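Soluble epoxide hydrolase (Bacillus megaterium, PDB 4INZ) is an enzyme of the alpha/beta hydrolase fold, a single chain built round a mixed, mostly parallel central sheet. Local coordinates at residues N24-N29 / I89-E94; I58-N63 / E293-M298. The protein carries 1 engineered substitution. All coordinates share one frame; numbering follows the deposited sequence.

Contact 1 of 2, residues N24-N29 / I89-E94; sequences NVNGVN and IDVLVE
Val91 is the first residue of helix 89-102 to meet the hairpin, and it meets Asn26. Its carbonyl oxygen, Val91 O, lies 3.1 Å from Asn26 ND2, while its methyl CG1 comes to 3.6 Å from the same nitrogen. The amide nitrogen of Asn26 thus lies against both the backbone and the side chain of Val91. Arg73, in a loop, touches Val91 and Asn26 alike.

Three residues further on, Glu94 gives up more surface to Asn26 than Val91 does, and does so through its methylenes. Its CG sits over a face of the Asn26 amide, 3.5 Å from Asn26 CG and 3.7 Å from Asn26 OD1, so a methylene rather than a charge rests on the flat group. The bend at chi2 (74°) then turns the carboxylate aside, its plane 77° from that of the amide, and Glu94 OE2 forms a salt bridge with Arg97 and a hydrogen bond with Gln98 of its own helix.

The residue receiving these contacts stands at the tip of the hairpin joining strands 20-25 and 28-36. Asn26 and Gly27 are the two central residues of a type I' turn closed by Val28 N to Val25 O at 2.9 Å, and Asn-Gly is the classic pair for such turns, since both positions need positive phi. With CG opposite the backbone N (chi1 -161°), the Asn26 side chain reaches out from the turn to the helix.

The turn is held there by the side-chain amide and the backbone N-H of Asn26, which bond to Asp95 OD1 and Gln98 OE1, just past residues 89-94. The charge of Glu94 is probably balanced within its own helix, leaving its methylenes to meet the amide.

Contact 2 of 2, residues I58-N63 / E293-M298; sequences IDEFSN and EVNNVM
Two helices on the same side of the central sheet, 55-61 and 291-303, meet where the ring of Phe61 reaches Asn295 and Met298. Phe61 CZ touches Met298 CB at 3.5 Å. The thioether lies obliquely to the ring, its SD 4.8 Å from the Phe61 centroid and 52° off the normal, a Met-aromatic contact; a bend at chi3 (63°) brings Met298 CE back to 3.7 Å from Phe61 CE2.

Helix 291-303 is the C-terminal helix of the alpha/beta hydrolase fold, and helix 55-61 is the one that links strands 40-44 and 66-70. Phe61 also touches Thr67 of the sheet, as Met298 touches Ile251 and Ile135, so the pair lies between the two helices and the sheet.

Farther from the sheet the contact turns polar. Asn295 OD1 lies at the edge of the ring, 3.6 Å from Phe61 CE2, with the amide plane nearly perpendicular to it (89°). That oxygen accepts from Gln57 NE2. Asn295 ND2 packs 3.4 Å from Glu60 CB and makes a weak hydrogen bond to His56 O, while the carboxylate of Glu60 accepts from Trp299 NE1 through OE2.

Contact 1 is a surface contact and contact 2 a buried one, and they have no helix or strand in common. Their segments alternate along the chain, yet the centres stand 28 Å apart and the nearest atoms about 17 Å. In this fold helix 89-102 packs on the face of the sheet opposite helices 55-61 and 291-303. Place sets the chemistry: where a hairpin tip meets a helix, a single side chain does the reaching and its amide meets backbone, methyl and methylene atoms, with its polar partners in the same helix, whereas between the two helices an aromatic ring and a thioether form the inner layer. Both contacts nevertheless use an asparagine amide packed against the methylenes of a glutamate.

Contact 1 of 2, residues N24-N29 / I89-E94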
ATOM      1  N   ASN A  24      17.001  -5.384   9.814  1.00 46.02           N
ATOM      2  CA  ASN A  24      16.996  -4.304  10.785  1.00 45.95           C
ATOM      3  C   ASN A  24      17.199  -2.971  10.087  1.00 45.29           C
ATOM      4  O   ASN A  24      18.238  -2.732   9.467  1.00 45.03           O
ATOM      5  CB  ASN A  24      18.084  -4.524  11.846  1.00 48.57           C
ATOM      6  CG  ASN A  24      18.072  -3.456  12.926  1.00 51.86           C
ATOM      7  OD1 ASN A  24      18.876  -2.525  12.904  1.00 54.11           O
ATOM      8  ND2 ASN A  24      17.156  -3.589  13.882  1.00 52.56           N
ATOM      9  N   VAL A  25      16.196  -2.108  10.179  1.00 44.61           N
ATOM     10  CA  VAL A  25      16.264  -0.798   9.555  1.00 44.32           C
ATOM     11  C   VAL A  25      15.639   0.247  10.460  1.00 42.98           C
ATOM     12  O   VAL A  25      14.630  -0.008  11.121  1.00 42.05           O
ATOM     13  CB  VAL A  25      15.522  -0.763   8.194  1.00 44.51           C
ATOM     14  CG1 VAL A  25      16.094  -1.797   7.234  1.00 44.96           C
ATOM     15  CG2 VAL A  25      14.030  -0.971   8.388  1.00 44.35           C
ATOM     16  N   ASN A  26      16.252   1.424  10.498  1.00 41.92           N
ATOM     17  CA  ASN A  26      15.610   2.586  11.088  1.00 41.61           C
ATOM     18  C   ASN A  26      15.081   2.323  12.497  1.00 42.25           C
ATOM     19  O   ASN A  26      14.016   2.817  12.876  1.00 40.50           O
ATOM     20  CB  ASN A  26      14.473   3.047  10.172  1.00 40.83           C
ATOM     21  CG  ASN A  26      14.041   4.470  10.447  1.00 40.34           C
ATOM     22  OD1 ASN A  26      14.761   5.240  11.090  1.00 41.35           O
ATOM     23  ND2 ASN A  26      12.861   4.832   9.957  1.00 38.88           N
ATOM     24  N   GLY A  27      15.824   1.529  13.263  1.00 44.15           N
ATOM     25  CA  GLY A  27      15.511   1.302  14.663  1.00 43.64           C
ATOM     26  C   GLY A  27      14.488   0.213  14.938  1.00 43.57           C
ATOM     27  O   GLY A  27      14.083   0.015  16.086  1.00 44.70           O
ATOM     28  N   VAL A  28      14.069  -0.494  13.892  1.00 40.10           N
ATOM     29  CA  VAL A  28      13.082  -1.560  14.039  1.00 40.40           C
ATOM     30  C   VAL A  28      13.476  -2.797  13.239  1.00 39.34           C
ATOM     31  O   VAL A  28      14.254  -2.705  12.288  1.00 42.22           O
ATOM     32  CB  VAL A  28      11.678  -1.094  13.585  1.00 40.75           C
ATOM     33  CG1 VAL A  28      11.270   0.166  14.334  1.00 42.95           C
ATOM     34  CG2 VAL A  28      11.649  -0.853  12.079  1.00 39.47           C
ATOM     35  N   ASN A  29      12.946  -3.953  13.635  1.00 34.51           N
ATOM     36  CA  ASN A  29      13.114  -5.180  12.869  1.00 33.78           C
ATOM     37  C   ASN A  29      11.878  -5.397  12.016  1.00 31.62           C
ATOM     38  O   ASN A  29      10.779  -5.576  12.551  1.00 29.64           O
ATOM     39  CB  ASN A  29      13.294  -6.389  13.794  1.00 36.54           C
ATOM     40  CG  ASN A  29      14.618  -6.380  14.530  1.00 43.64           C
ATOM     41  OD1 ASN A  29      15.642  -5.952  13.995  1.00 45.93           O
ATOM     42  ND2 ASN A  29      14.605  -6.861  15.768  1.00 45.90           N
ATOM     43  N   ILE A  89       4.957   9.717   8.392  1.00 26.40           N
ATOM     44  CA  ILE A  89       5.407   9.492   7.017  1.00 26.15           C
ATOM     45  C   ILE A  89       6.933   9.511   6.840  1.00 27.80           C
ATOM     46  O   ILE A  89       7.477   8.686   6.113  1.00 27.14           O
ATOM     47  CB  ILE A  89       4.745  10.486   6.026  1.00 27.50           C
ATOM     48  CG1 ILE A  89       5.095  10.122   4.579  1.00 27.91           C
ATOM     49  CG2 ILE A  89       5.144  11.927   6.353  1.00 26.03           C
ATOM     50  CD1 ILE A  89       4.478   8.791   4.094  1.00 29.35           C
ATOM     51  N   ASP A  90       7.631  10.434   7.500  1.00 29.38           N
ATOM     52  CA  ASP A  90       9.078  10.499   7.329  1.00 30.68           C
ATOM     53  C   ASP A  90       9.747   9.213   7.819  1.00 31.23           C
ATOM     54  O   ASP A  90      10.743   8.759   7.246  1.00 31.94           O
ATOM     55  CB  ASP A  90       9.677  11.706   8.061  1.00 35.06           C
ATOM     56  CG  ASP A  90       9.336  13.031   7.396  1.00 36.60           C
ATOM     57  OD1 ASP A  90       8.797  13.025   6.275  1.00 36.69           O
ATOM     58  OD2 ASP A  90       9.630  14.089   7.995  1.00 38.23           O
ATOM     59  N   VAL A  91       9.199   8.636   8.885  1.00 29.07           N
ATOM     60  CA  VAL A  91       9.726   7.394   9.439  1.00 28.57           C
ATOM     61  C   VAL A  91       9.494   6.249   8.464  1.00 28.33           C
ATOM     62  O   VAL A  91      10.405   5.472   8.170  1.00 30.00           O
ATOM     63  CB  VAL A  91       9.077   7.054  10.790  1.00 27.49           C
ATOM     64  CG1 VAL A  91       9.643   5.743  11.328  1.00 28.96           C
ATOM     65  CG2 VAL A  91       9.313   8.188  11.779  1.00 29.59           C
ATOM     66  N   LEU A  92       8.269   6.160   7.958  1.00 26.02           N
ATOM     67  CA  LEU A  92       7.895   5.115   7.013  1.00 26.28           C
ATOM     68  C   LEU A  92       8.722   5.190   5.731  1.00 26.27           C
ATOM     69  O   LEU A  92       9.128   4.167   5.186  1.00 27.17           O
ATOM     70  CB  LEU A  92       6.406   5.230   6.682  1.00 26.52           C
ATOM     71  CG  LEU A  92       5.485   5.087   7.898  1.00 25.67           C
ATOM     72  CD1 LEU A  92       4.083   5.568   7.580  1.00 27.10           C
ATOM     73  CD2 LEU A  92       5.463   3.645   8.399  1.00 24.77           C
ATOM     74  N   VAL A  93       8.962   6.407   5.252  1.00 27.12           N
ATOM     75  CA  VAL A  93       9.763   6.610   4.050  1.00 28.03           C
ATOM     76  C   VAL A  93      11.210   6.164   4.261  1.00 29.84           C
ATOM     77  O   VAL A  93      11.823   5.573   3.371  1.00 30.64           O
ATOM     78  CB  VAL A  93       9.717   8.088   3.571  1.00 29.12           C
ATOM     79  CG1 VAL A  93      10.829   8.374   2.558  1.00 29.25           C
ATOM     80  CG2 VAL A  93       8.352   8.419   2.976  1.00 28.72           C
ATOM     81  N   GLU A  94      11.751   6.437   5.447  1.00 31.68           N
ATOM     82  CA  GLU A  94      13.112   6.013   5.769  1.00 32.91           C
ATOM     83  C   GLU A  94      13.201   4.491   5.883  1.00 32.90           C
ATOM     84  O   GLU A  94      14.215   3.893   5.511  1.00 35.09           O
ATOM     85  CB  GLU A  94      13.615   6.690   7.048  1.00 36.16           C
ATOM     86  CG  GLU A  94      14.988   6.209   7.506  1.00 37.77           C
ATOM     87  CD  GLU A  94      16.140   6.735   6.649  1.00 40.69           C
ATOM     88  OE1 GLU A  94      15.891   7.459   5.663  1.00 41.10           O
ATOM     89  OE2 GLU A  94      17.306   6.421   6.975  1.00 42.30           O
TER

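Contact 2 of 2, residues I58-N63 / E293-M298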
ATOM      1  N   ILE A  58       4.518 -12.552  -6.257  1.00 17.78           N
ATOM      2  CA  ILE A  58       5.744 -13.206  -5.801  1.00 20.02           C
ATOM      3  C   ILE A  58       5.984 -14.479  -6.624  1.00 21.64           C
ATOM      4  O   ILE A  58       7.090 -14.712  -7.121  1.00 23.57           O
ATOM      5  CB  ILE A  58       5.681 -13.536  -4.300  1.00 20.93           C
ATOM      6  CG1 ILE A  58       5.724 -12.242  -3.492  1.00 20.03           C
ATOM      7  CG2 ILE A  58       6.850 -14.451  -3.891  1.00 21.67           C
ATOM      8  CD1 ILE A  58       5.386 -12.431  -2.032  1.00 22.51           C
ATOM      9  N   ASP A  59       4.944 -15.291  -6.790  1.00 20.89           N
ATOM     10  CA  ASP A  59       5.095 -16.536  -7.548  1.00 23.39           C
ATOM     11  C   ASP A  59       5.412 -16.286  -9.020  1.00 22.56           C
ATOM     12  O   ASP A  59       6.211 -17.007  -9.632  1.00 24.14           O
ATOM     13  CB  ASP A  59       3.847 -17.413  -7.413  1.00 29.14           C
ATOM     14  CG  ASP A  59       3.695 -17.998  -6.018  1.00 36.59           C
ATOM     15  OD1 ASP A  59       4.691 -18.018  -5.258  1.00 38.37           O
ATOM     16  OD2 ASP A  59       2.577 -18.444  -5.684  1.00 40.48           O
ATOM     17  N   GLU A  60       4.795 -15.258  -9.589  1.00 20.19           N
ATOM     18  CA  GLU A  60       4.923 -15.021 -11.022  1.00 19.32           C
ATOM     19  C   GLU A  60       6.248 -14.369 -11.394  1.00 20.36           C
ATOM     20  O   GLU A  60       6.858 -14.716 -12.405  1.00 23.87           O
ATOM     21  CB  GLU A  60       3.759 -14.164 -11.537  1.00 21.58           C
ATOM     22  CG  GLU A  60       3.925 -13.717 -12.982  1.00 24.23           C
ATOM     23  CD  GLU A  60       3.775 -14.853 -13.998  1.00 28.74           C
ATOM     24  OE1 GLU A  60       3.313 -15.953 -13.628  1.00 29.07           O
ATOM     25  OE2 GLU A  60       4.121 -14.638 -15.179  1.00 31.22           O
ATOM     26  N   PHE A  61       6.694 -13.417 -10.583  1.00 18.85           N
ATOM     27  CA  PHE A  61       7.860 -12.610 -10.954  1.00 19.27           C
ATOM     28  C   PHE A  61       9.180 -13.062 -10.342  1.00 22.38           C
ATOM     29  O   PHE A  61      10.230 -12.497 -10.652  1.00 23.02           O
ATOM     30  CB  PHE A  61       7.587 -11.129 -10.677  1.00 19.67           C
ATOM     31  CG  PHE A  61       6.521 -10.564 -11.563  1.00 21.38           C
ATOM     32  CD1 PHE A  61       6.838 -10.081 -12.825  1.00 21.86           C
ATOM     33  CD2 PHE A  61       5.191 -10.567 -11.159  1.00 21.00           C
ATOM     34  CE1 PHE A  61       5.848  -9.589 -13.660  1.00 22.88           C
ATOM     35  CE2 PHE A  61       4.197 -10.081 -11.991  1.00 20.73           C
ATOM     36  CZ  PHE A  61       4.527  -9.590 -13.240  1.00 21.36           C
ATOM     37  N   SER A  62       9.134 -14.097  -9.507  1.00 21.93           N
ATOM     38  CA  SER A  62      10.349 -14.578  -8.841  1.00 23.98           C
ATOM     39  C   SER A  62      11.309 -15.373  -9.736  1.00 26.92           C
ATOM     40  O   SER A  62      12.426 -15.691  -9.321  1.00 29.07           O
ATOM     41  CB  SER A  62       9.998 -15.385  -7.587  1.00 24.58           C
ATOM     42  OG  SER A  62       9.161 -16.484  -7.900  1.00 25.69           O
ATOM     43  N   ASN A  63      10.895 -15.693 -10.956  1.00 29.27           N
ATOM     44  CA  ASN A  63      11.801 -16.357 -11.889  1.00 31.81           C
ATOM     45  C   ASN A  63      12.678 -15.356 -12.626  1.00 30.04           C
ATOM     46  O   ASN A  63      13.679 -15.731 -13.238  1.00 32.35           O
ATOM     47  CB  ASN A  63      11.030 -17.215 -12.896  1.00 36.84           C
ATOM     48  CG  ASN A  63      10.166 -18.264 -12.228  1.00 41.42           C
ATOM     49  OD1 ASN A  63       8.950 -18.292 -12.421  1.00 44.56           O
ATOM     50  ND2 ASN A  63      10.788 -19.131 -11.435  1.00 42.04           N
ATOM     51  N   GLU A 293      -4.903 -11.256 -14.848  1.00 19.52           N
ATOM     52  CA  GLU A 293      -5.029  -9.994 -15.583  1.00 18.67           C
ATOM     53  C   GLU A 293      -3.963  -8.990 -15.124  1.00 18.68           C
ATOM     54  O   GLU A 293      -3.304  -8.328 -15.938  1.00 17.86           O
ATOM     55  CB  GLU A 293      -6.423  -9.392 -15.394  1.00 19.60           C
ATOM     56  CG  GLU A 293      -6.603  -8.109 -16.178  1.00 17.90           C
ATOM     57  CD  GLU A 293      -8.011  -7.564 -16.127  1.00 21.37           C
ATOM     58  OE1 GLU A 293      -8.898  -8.241 -15.564  1.00 24.45           O
ATOM     59  OE2 GLU A 293      -8.232  -6.454 -16.663  1.00 21.87           O
ATOM     60  N   VAL A 294      -3.813  -8.867 -13.812  1.00 16.75           N
ATOM     61  CA  VAL A 294      -2.825  -7.959 -13.236  1.00 16.56           C
ATOM     62  C   VAL A 294      -1.403  -8.327 -13.662  1.00 16.66           C
ATOM     63  O   VAL A 294      -0.616  -7.466 -14.093  1.00 17.40           O
ATOM     64  CB  VAL A 294      -2.916  -7.964 -11.696  1.00 15.92           C
ATOM     65  CG1 VAL A 294      -1.669  -7.343 -11.078  1.00 17.35           C
ATOM     66  CG2 VAL A 294      -4.185  -7.231 -11.237  1.00 16.38           C
ATOM     67  N   ASN A 295      -1.072  -9.607 -13.550  1.00 15.31           N
ATOM     68  CA  ASN A 295       0.281 -10.054 -13.872  1.00 16.67           C
ATOM     69  C   ASN A 295       0.638  -9.770 -15.322  1.00 16.79           C
ATOM     70  O   ASN A 295       1.768  -9.385 -15.633  1.00 17.25           O
ATOM     71  CB  ASN A 295       0.467 -11.535 -13.537  1.00 18.05           C
ATOM     72  CG  ASN A 295       0.565 -11.778 -12.037  1.00 20.78           C
ATOM     73  OD1 ASN A 295       0.710 -10.830 -11.255  1.00 19.72           O
ATOM     74  ND2 ASN A 295       0.504 -13.049 -11.629  1.00 22.08           N
ATOM     75  N   ASN A 296      -0.330  -9.938 -16.214  1.00 16.96           N
ATOM     76  CA  ASN A 296      -0.058  -9.703 -17.627  1.00 17.53           C
ATOM     77  C   ASN A 296       0.174  -8.224 -17.925  1.00 18.01           C
ATOM     78  O   ASN A 296       0.982  -7.879 -18.789  1.00 18.56           O
ATOM     79  CB  ASN A 296      -1.163 -10.286 -18.506  1.00 19.28           C
ATOM     80  CG  ASN A 296      -1.063 -11.795 -18.626  1.00 24.98           C
ATOM     81  OD1 ASN A 296       0.000 -12.374 -18.394  1.00 26.75           O
ATOM     82  ND2 ASN A 296      -2.171 -12.441 -18.979  1.00 28.32           N
ATOM     83  N   VAL A 297      -0.530  -7.359 -17.201  1.00 17.55           N
ATOM     84  CA  VAL A 297      -0.337  -5.917 -17.343  1.00 17.55           C
ATOM     85  C   VAL A 297       1.028  -5.505 -16.784  1.00 17.63           C
ATOM     86  O   VAL A 297       1.733  -4.678 -17.378  1.00 18.28           O
ATOM     87  CB  VAL A 297      -1.467  -5.114 -16.655  1.00 16.02           C
ATOM     88  CG1 VAL A 297      -1.139  -3.616 -16.647  1.00 16.72           C
ATOM     89  CG2 VAL A 297      -2.800  -5.366 -17.373  1.00 18.58           C
ATOM     90  N   MET A 298       1.409  -6.095 -15.654  1.00 15.87           N
ATOM     91  CA  MET A 298       2.722  -5.814 -15.083  1.00 17.45           C
ATOM     92  C   MET A 298       3.820  -6.194 -16.065  1.00 17.85           C
ATOM     93  O   MET A 298       4.729  -5.406 -16.306  1.00 17.63           O
ATOM     94  CB  MET A 298       2.911  -6.524 -13.738  1.00 16.29           C
ATOM     95  CG  MET A 298       2.011  -5.968 -12.644  1.00 16.00           C
ATOM     96  SD  MET A 298       2.120  -6.897 -11.096  1.00 17.95           S
ATOM     97  CE  MET A 298       3.845  -6.642 -10.659  1.00 18.53           C
TER